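Local coordinates for protein peroxiredoxin 5 (Alvinella pompejana, PDB 2XHF) that probably reduces hydrogen peroxide and organic hydroperoxides through a thiol-based mechanism, as an antioxidant peroxiredoxin of the thioredoxin fold, at residues L24-I36 and I83-K96. Residues are numbered along the deposited sequence; the frame is centred on the assembly and turned at random.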
ATOM      1  N   LEU A  24      13.575 -13.558   2.346  1.00 15.04           N
ATOM      2  CA  LEU A  24      13.159 -13.042   1.045  1.00 16.48           C
ATOM      3  C   LEU A  24      12.467 -11.699   1.171  1.00 14.41           C
ATOM      4  O   LEU A  24      11.629 -11.492   2.062  1.00 16.59           O
ATOM      5  CB  LEU A  24      12.183 -14.021   0.392  1.00 23.59           C
ATOM      6  CG  LEU A  24      12.737 -15.345  -0.113  1.00 24.24           C
ATOM      7  CD1 LEU A  24      11.598 -16.125  -0.740  1.00 29.41           C
ATOM      8  CD2 LEU A  24      13.850 -15.108  -1.126  1.00 26.76           C
ATOM      9  N   VAL A  25      12.836 -10.777   0.292  1.00 13.34           N
ATOM     10  CA  VAL A  25      12.115  -9.536   0.142  1.00 13.29           C
ATOM     11  C   VAL A  25      11.700  -9.394  -1.306  1.00 13.15           C
ATOM     12  O   VAL A  25      12.119 -10.158  -2.175  1.00 13.47           O
ATOM     13  CB  VAL A  25      12.931  -8.316   0.620  1.00 13.56           C
ATOM     14  CG1 VAL A  25      13.206  -8.433   2.099  1.00 16.58           C
ATOM     15  CG2 VAL A  25      14.222  -8.212  -0.159  1.00 14.38           C
ATOM     16  N   TYR A  26      10.811  -8.437  -1.553  1.00 12.17           N
ATOM     17  CA  TYR A  26      10.215  -8.265  -2.867  1.00 13.13           C
ATOM     18  C   TYR A  26      10.569  -6.894  -3.406  1.00 12.75           C
ATOM     19  O   TYR A  26      10.805  -5.957  -2.637  1.00 15.09           O
ATOM     20  CB  TYR A  26       8.691  -8.421  -2.757  1.00 13.15           C
ATOM     21  CG  TYR A  26       8.295  -9.755  -2.227  1.00 13.90           C
ATOM     22  CD1 TYR A  26       8.380 -10.040  -0.863  1.00 14.10           C
ATOM     23  CD2 TYR A  26       7.835 -10.750  -3.078  1.00 16.67           C
ATOM     24  CE1 TYR A  26       8.043 -11.289  -0.381  1.00 18.03           C
ATOM     25  CE2 TYR A  26       7.501 -11.988  -2.607  1.00 17.83           C
ATOM     26  CZ  TYR A  26       7.596 -12.256  -1.260  1.00 19.13           C
ATOM     27  OH  TYR A  26       7.246 -13.503  -0.796  1.00 25.77           O
ATOM     28  N   GLU A  27      10.649  -6.771  -4.719  1.00 12.59           N
ATOM     29  CA  GLU A  27      10.960  -5.485  -5.321  1.00 12.57           C
ATOM     30  C   GLU A  27      10.195  -5.402  -6.635  1.00 14.05           C
ATOM     31  O   GLU A  27      10.214  -6.357  -7.427  1.00 14.82           O
ATOM     32  CB  GLU A  27      12.462  -5.378  -5.562  1.00 12.99           C
ATOM     33  CG  GLU A  27      12.936  -4.017  -6.021  1.00 14.06           C
ATOM     34  CD  GLU A  27      14.450  -3.963  -6.196  1.00 14.14           C
ATOM     35  OE1 GLU A  27      15.092  -5.031  -6.304  1.00 17.30           O
ATOM     36  OE2 GLU A  27      14.984  -2.845  -6.245  1.00 14.52           O
ATOM     37  N   ASP A  28       9.468  -4.302  -6.820  1.00 13.83           N
ATOM     38  CA  ASP A  28       8.682  -4.016  -8.037  1.00 15.38           C
ATOM     39  C   ASP A  28       7.394  -4.844  -8.209  1.00 16.93           C
ATOM     40  O   ASP A  28       6.293  -4.287  -8.293  1.00 16.63           O
ATOM     41  CB  ASP A  28       9.534  -4.109  -9.298  1.00 16.39           C
ATOM     42  CG  ASP A  28      10.664  -3.103  -9.310  1.00 18.31           C
ATOM     43  OD1 ASP A  28      10.376  -1.900  -9.183  1.00 18.73           O
ATOM     44  OD2 ASP A  28      11.841  -3.507  -9.442  1.00 23.56           O
ATOM     45  N   VAL A  29       7.526  -6.162  -8.238  1.00 16.21           N
ATOM     46  CA  VAL A  29       6.386  -7.046  -8.450  1.00 17.39           C
ATOM     47  C   VAL A  29       6.532  -8.283  -7.576  1.00 16.07           C
ATOM     48  O   VAL A  29       7.642  -8.646  -7.211  1.00 17.76           O
ATOM     49  CB  VAL A  29       6.261  -7.470  -9.932  1.00 19.21           C
ATOM     50  CG1 VAL A  29       5.991  -6.249 -10.823  1.00 20.56           C
ATOM     51  CG2 VAL A  29       7.518  -8.211 -10.388  1.00 20.00           C
ATOM     52  N   PRO A  30       5.414  -8.937  -7.232  1.00 17.38           N
ATOM     53  CA  PRO A  30       5.488 -10.073  -6.306  1.00 17.42           C
ATOM     54  C   PRO A  30       6.308 -11.249  -6.828  1.00 20.60           C
ATOM     55  O   PRO A  30       6.846 -12.022  -6.025  1.00 22.23           O
ATOM     56  CB  PRO A  30       4.019 -10.459  -6.090  1.00 21.49           C
ATOM     57  CG  PRO A  30       3.257  -9.198  -6.382  1.00 19.98           C
ATOM     58  CD  PRO A  30       4.022  -8.529  -7.494  1.00 20.60           C
ATOM     59  N   SER A  31       6.412 -11.378  -8.148  1.00 20.80           N
ATOM     60  CA  SER A  31       7.207 -12.459  -8.735  1.00 23.75           C
ATOM     61  C   SER A  31       8.728 -12.211  -8.617  1.00 21.71           C
ATOM     62  O   SER A  31       9.538 -13.134  -8.790  1.00 29.67           O
ATOM     63  CB  SER A  31       6.782 -12.697 -10.194  1.00 27.75           C
ATOM     64  OG  SER A  31       7.122 -11.611 -11.033  1.00 27.55           O
ATOM     65  N   LYS A  32       9.117 -10.970  -8.313  1.00 19.73           N
ATOM     66  CA  LYS A  32      10.533 -10.638  -8.143  1.00 19.87           C
ATOM     67  C   LYS A  32      10.880 -10.615  -6.673  1.00 18.73           C
ATOM     68  O   LYS A  32      10.701  -9.603  -5.994  1.00 18.54           O
ATOM     69  CB  LYS A  32      10.898  -9.306  -8.790  1.00 20.98           C
ATOM     70  CG  LYS A  32      12.364  -8.901  -8.553  1.00 26.41           C
ATOM     71  CD  LYS A  32      12.664  -7.452  -8.907  1.00 44.17           C
ATOM     72  CE  LYS A  32      12.428  -7.147 -10.361  1.00 47.78           C
ATOM     73  NZ  LYS A  32      12.762  -5.720 -10.625  1.00 38.46           N
ATOM     74  N   SER A  33      11.317 -11.763  -6.173  1.00 21.83           N
ATOM     75  CA  SER A  33      11.757 -11.857  -4.794  1.00 18.63           C
ATOM     76  C   SER A  33      13.128 -12.506  -4.719  1.00 17.55           C
ATOM     77  O   SER A  33      13.548 -13.255  -5.602  1.00 19.02           O
ATOM     78  CB  SER A  33      10.777 -12.637  -3.946  1.00 19.61           C
ATOM     79  OG  SER A  33      10.617 -13.928  -4.467  1.00 21.32           O
ATOM     80  N   PHE A  34      13.843 -12.169  -3.673  1.00 14.79           N
ATOM     81  CA  PHE A  34      15.219 -12.616  -3.550  1.00 14.18           C
ATOM     82  C   PHE A  34      15.640 -12.402  -2.099  1.00 12.14           C
ATOM     83  O   PHE A  34      15.063 -11.567  -1.381  1.00 11.94           O
ATOM     84  CB  PHE A  34      16.139 -11.811  -4.484  1.00 15.43           C
ATOM     85  CG  PHE A  34      15.921 -10.335  -4.398  1.00 14.08           C
ATOM     86  CD1 PHE A  34      16.589  -9.574  -3.473  1.00 13.45           C
ATOM     87  CD2 PHE A  34      15.027  -9.710  -5.245  1.00 19.31           C
ATOM     88  CE1 PHE A  34      16.394  -8.222  -3.377  1.00 14.83           C
ATOM     89  CE2 PHE A  34      14.809  -8.348  -5.159  1.00 20.01           C
ATOM     90  CZ  PHE A  34      15.482  -7.598  -4.210  1.00 16.05           C
ATOM     91  N   PRO A  35      16.641 -13.156  -1.654  1.00 13.10           N
ATOM     92  CA  PRO A  35      17.126 -12.911  -0.292  1.00 14.14           C
ATOM     93  C   PRO A  35      17.678 -11.511  -0.170  1.00 13.23           C
ATOM     94  O   PRO A  35      18.399 -11.018  -1.040  1.00 13.95           O
ATOM     95  CB  PRO A  35      18.285 -13.922  -0.151  1.00 17.70           C
ATOM     96  CG  PRO A  35      17.993 -14.987  -1.164  1.00 18.88           C
ATOM     97  CD  PRO A  35      17.330 -14.287  -2.314  1.00 15.20           C
ATOM     98  N   ILE A  36      17.365 -10.859   0.927  1.00 13.03           N
ATOM     99  CA  ILE A  36      17.926  -9.528   1.161  1.00 13.07           C
ATOM    100  C   ILE A  36      19.457  -9.566   1.180  1.00 12.40           C
ATOM    101  O   ILE A  36      20.109  -8.566   0.871  1.00 12.64           O
ATOM    102  CB  ILE A  36      17.339  -8.886   2.428  1.00 13.20           C
ATOM    103  CG1 ILE A  36      17.682  -7.390   2.461  1.00 13.67           C
ATOM    104  CG2 ILE A  36      17.750  -9.600   3.699  1.00 14.61           C
ATOM    105  CD1 ILE A  36      16.959  -6.627   3.560  1.00 15.18           C
ATOM    106  N   ILE A  83      13.346  -0.129   3.316  1.00 12.58           N
ATOM    107  CA  ILE A  83      12.495  -1.289   3.497  1.00 12.15           C
ATOM    108  C   ILE A  83      11.224  -0.895   4.256  1.00 11.96           C
ATOM    109  O   ILE A  83      11.269  -0.115   5.210  1.00 12.68           O
ATOM    110  CB  ILE A  83      13.256  -2.439   4.201  1.00 13.64           C
ATOM    111  CG1 ILE A  83      12.464  -3.728   4.188  1.00 14.90           C
ATOM    112  CG2 ILE A  83      13.699  -2.080   5.608  1.00 14.51           C
ATOM    113  CD1 ILE A  83      13.370  -4.986   4.333  1.00 16.88           C
ATOM    114  N   ALA A  84      10.101  -1.447   3.817  1.00 12.38           N
ATOM    115  CA  ALA A  84       8.825  -1.223   4.474  1.00 12.71           C
ATOM    116  C   ALA A  84       7.954  -2.449   4.353  1.00 12.83           C
ATOM    117  O   ALA A  84       8.076  -3.217   3.400  1.00 11.88           O
ATOM    118  CB  ALA A  84       8.122  -0.060   3.825  1.00 17.23           C
ATOM    119  N   VAL A  85       7.021  -2.596   5.288  1.00 12.88           N
ATOM    120  CA  VAL A  85       6.043  -3.656   5.230  1.00 15.13           C
ATOM    121  C   VAL A  85       4.905  -3.127   4.345  1.00 12.63           C
ATOM    122  O   VAL A  85       3.977  -2.433   4.809  1.00 14.45           O
ATOM    123  CB  VAL A  85       5.587  -4.074   6.642  1.00 15.37           C
ATOM    124  CG1 VAL A  85       4.552  -5.181   6.565  1.00 15.74           C
ATOM    125  CG2 VAL A  85       6.780  -4.509   7.497  1.00 14.49           C
ATOM    126  N   ASN A  86       4.995  -3.489   3.068  1.00 13.07           N
ATOM    127  CA  ASN A  86       4.055  -3.120   2.003  1.00 12.09           C
ATOM    128  C   ASN A  86       4.195  -4.163   0.919  1.00 12.84           C
ATOM    129  O   ASN A  86       5.224  -4.857   0.838  1.00 12.66           O
ATOM    130  CB  ASN A  86       4.392  -1.773   1.374  1.00 12.94           C
ATOM    131  CG  ASN A  86       3.831  -0.592   2.144  1.00 12.11           C
ATOM    132  OD1 ASN A  86       4.575   0.167   2.734  1.00 12.58           O
ATOM    133  ND2 ASN A  86       2.508  -0.426   2.129  1.00 14.18           N
ATOM    134  N   ASP A  87       3.203  -4.237   0.048  1.00 12.17           N
ATOM    135  CA  ASP A  87       3.345  -5.025  -1.166  1.00 12.33           C
ATOM    136  C   ASP A  87       4.242  -4.255  -2.144  1.00 10.97           C
ATOM    137  O   ASP A  87       4.352  -3.029  -2.068  1.00 11.76           O
ATOM    138  CB  ASP A  87       1.975  -5.399  -1.767  1.00 13.44           C
ATOM    139  CG  ASP A  87       1.285  -4.236  -2.467  1.00 13.45           C
ATOM    140  OD1 ASP A  87       0.216  -3.765  -1.980  1.00 13.13           O
ATOM    141  OD2 ASP A  87       1.801  -3.792  -3.519  1.00 12.99           O
ATOM    142  N   PRO A  88       4.898  -4.974  -3.070  1.00 12.58           N
ATOM    143  CA  PRO A  88       5.865  -4.301  -3.937  1.00 11.73           C
ATOM    144  C   PRO A  88       5.273  -3.375  -4.981  1.00 11.04           C
ATOM    145  O   PRO A  88       5.960  -2.472  -5.410  1.00 11.66           O
ATOM    146  CB  PRO A  88       6.611  -5.461  -4.599  1.00 14.41           C
ATOM    147  CG  PRO A  88       5.664  -6.606  -4.510  1.00 14.59           C
ATOM    148  CD  PRO A  88       4.938  -6.436  -3.216  1.00 13.72           C
ATOM    149  N   PHE A  89       4.011  -3.549  -5.364  1.00 11.40           N
ATOM    150  CA  PHE A  89       3.408  -2.596  -6.315  1.00 13.14           C
ATOM    151  C   PHE A  89       3.313  -1.219  -5.659  1.00 11.11           C
ATOM    152  O   PHE A  89       3.697  -0.188  -6.236  1.00 11.73           O
ATOM    153  CB  PHE A  89       2.030  -3.047  -6.765  1.00 12.74           C
ATOM    154  CG  PHE A  89       2.014  -4.342  -7.531  1.00 14.18           C
ATOM    155  CD1 PHE A  89       2.700  -4.468  -8.735  1.00 13.61           C
ATOM    156  CD2 PHE A  89       1.288  -5.430  -7.067  1.00 15.24           C
ATOM    157  CE1 PHE A  89       2.613  -5.645  -9.474  1.00 17.40           C
ATOM    158  CE2 PHE A  89       1.189  -6.600  -7.812  1.00 17.02           C
ATOM    159  CZ  PHE A  89       1.891  -6.703  -9.000  1.00 18.03           C
ATOM    160  N   VAL A  90       2.811  -1.205  -4.431  1.00 11.79           N
ATOM    161  CA  VAL A  90       2.673   0.030  -3.701  1.00 11.51           C
ATOM    162  C   VAL A  90       4.062   0.610  -3.420  1.00 11.20           C
ATOM    163  O   VAL A  90       4.313   1.793  -3.594  1.00 11.99           O
ATOM    164  CB  VAL A  90       1.886  -0.191  -2.398  1.00 11.55           C
ATOM    165  CG1 VAL A  90       2.039   1.021  -1.511  1.00 13.54           C
ATOM    166  CG2 VAL A  90       0.414  -0.488  -2.704  1.00 14.49           C
ATOM    167  N   MET A  91       4.978  -0.236  -2.971  1.00 11.87           N
ATOM    168  CA  MET A  91       6.314   0.248  -2.618  1.00 13.25           C
ATOM    169  C   MET A  91       7.022   0.872  -3.821  1.00 11.61           C
ATOM    170  O   MET A  91       7.595   1.932  -3.716  1.00 12.56           O
ATOM    171  CB  MET A  91       7.143  -0.897  -2.050  1.00 15.38           C
ATOM    172  CG  MET A  91       8.407  -0.417  -1.471  1.00 25.24           C
ATOM    173  SD  MET A  91       8.131   0.320   0.131  1.00 20.51           S
ATOM    174  CE  MET A  91       9.863   0.561   0.668  1.00 17.62           C
ATOM    175  N   ALA A  92       6.943   0.218  -4.974  1.00 11.43           N
ATOM    176  CA  ALA A  92       7.622   0.712  -6.162  1.00 11.59           C
ATOM    177  C   ALA A  92       7.016   2.030  -6.640  1.00 11.26           C
ATOM    178  O   ALA A  92       7.736   2.933  -7.048  1.00 13.97           O
ATOM    179  CB  ALA A  92       7.585  -0.336  -7.275  1.00 12.79           C
ATOM    180  N   ALA A  93       5.684   2.134  -6.608  1.00 12.21           N
ATOM    181  CA  ALA A  93       5.009   3.343  -7.076  1.00 12.19           C
ATOM    182  C   ALA A  93       5.422   4.488  -6.169  1.00 11.60           C
ATOM    183  O   ALA A  93       5.717   5.576  -6.614  1.00 12.76           O
ATOM    184  CB  ALA A  93       3.510   3.168  -7.065  1.00 13.67           C
ATOM    185  N   TRP A  94       5.417   4.223  -4.874  1.00 13.27           N
ATOM    186  CA  TRP A  94       5.831   5.230  -3.908  1.00 11.98           C
ATOM    187  C   TRP A  94       7.279   5.686  -4.130  1.00 12.11           C
ATOM    188  O   TRP A  94       7.593   6.882  -4.142  1.00 12.96           O
ATOM    189  CB  TRP A  94       5.661   4.700  -2.491  1.00 13.03           C
ATOM    190  CG  TRP A  94       6.130   5.656  -1.440  1.00 12.83           C
ATOM    191  CD1 TRP A  94       5.574   6.847  -1.120  1.00 14.01           C
ATOM    192  CD2 TRP A  94       7.265   5.502  -0.603  1.00 13.08           C
ATOM    193  NE1 TRP A  94       6.268   7.444  -0.092  1.00 12.26           N
ATOM    194  CE2 TRP A  94       7.337   6.644   0.219  1.00 13.95           C
ATOM    195  CE3 TRP A  94       8.233   4.507  -0.458  1.00 13.97           C
ATOM    196  CZ2 TRP A  94       8.319   6.811   1.173  1.00 15.65           C
ATOM    197  CZ3 TRP A  94       9.222   4.685   0.482  1.00 15.59           C
ATOM    198  CH2 TRP A  94       9.249   5.826   1.303  1.00 17.23           C
ATOM    199  N   GLY A  95       8.176   4.726  -4.316  1.00 13.00           N
ATOM    200  CA  GLY A  95       9.586   5.009  -4.527  1.00 14.51           C
ATOM    201  C   GLY A  95       9.777   5.950  -5.698  1.00 14.52           C
ATOM    202  O   GLY A  95      10.602   6.856  -5.628  1.00 16.83           O
ATOM    203  N   LYS A  96       9.024   5.754  -6.788  1.00 14.51           N
ATOM    204  CA  LYS A  96       9.159   6.634  -7.954  1.00 16.70           C
ATOM    205  C   LYS A  96       8.766   8.075  -7.637  1.00 16.96           C
ATOM    206  O   LYS A  96       9.308   9.003  -8.214  1.00 19.90           O
ATOM    207  CB  LYS A  96       8.369   6.108  -9.150  1.00 19.79           C
ATOM    208  CG  LYS A  96       8.943   4.834  -9.696  1.00 22.93           C
ATOM    209  CD  LYS A  96       8.141   4.331 -10.880  1.00 32.68           C
ATOM    210  CE  LYS A  96       8.720   3.038 -11.431  1.00 41.90           C
ATOM    211  NZ  LYS A  96       8.700   1.937 -10.431  1.00 36.06           N
TER
HETATM  212  O   HOH W   1       8.168  -1.095 -10.681  1.00 27.30           O
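Pro-88, in the first turn of helix 88-98, packs against the hairpin loop that joins strands 24-26 and 33-35. Its CG lies 3.6 Å from Pro-30 N and 3.9 Å from Tyr-26 CB, while its CB rests on the backbone of Asp-28. Beside it, Phe-89 keeps CG anti to its own carbonyl carbon (chi1 -63°), which brings the ring to the loop: CE1 meets Val-29 CG1 at 3.7 Å, and Pro-30 crosses the phenylalanine side chain at about a right angle, its CG 3.6 Å from Phe-89 CE2. Val-29 and Pro-30 would probably lose their aromatic partner if Phe-89 were replaced by an alanine, opening a gap near the second subunit, whose Pro-56 also packs on this ring. One turn further on, Ala-92 CB approaches Asp-28 OD1 at 3.7 Å. That oxygen accepts from a water, 2.8 Å away, which in turn takes a bond from Lys-96 NZ, whereas Asp-28 OD2 forms a 2.7 Å salt bridge with Lys-32 NZ. The carboxylate thus sits between two lysines, which probably favours its ionised form. An apolar seam of prolines and phenylalanine, with a water-mediated polar link beside it, therefore joins the hairpin to helix 88-98 of the thioredoxin fold.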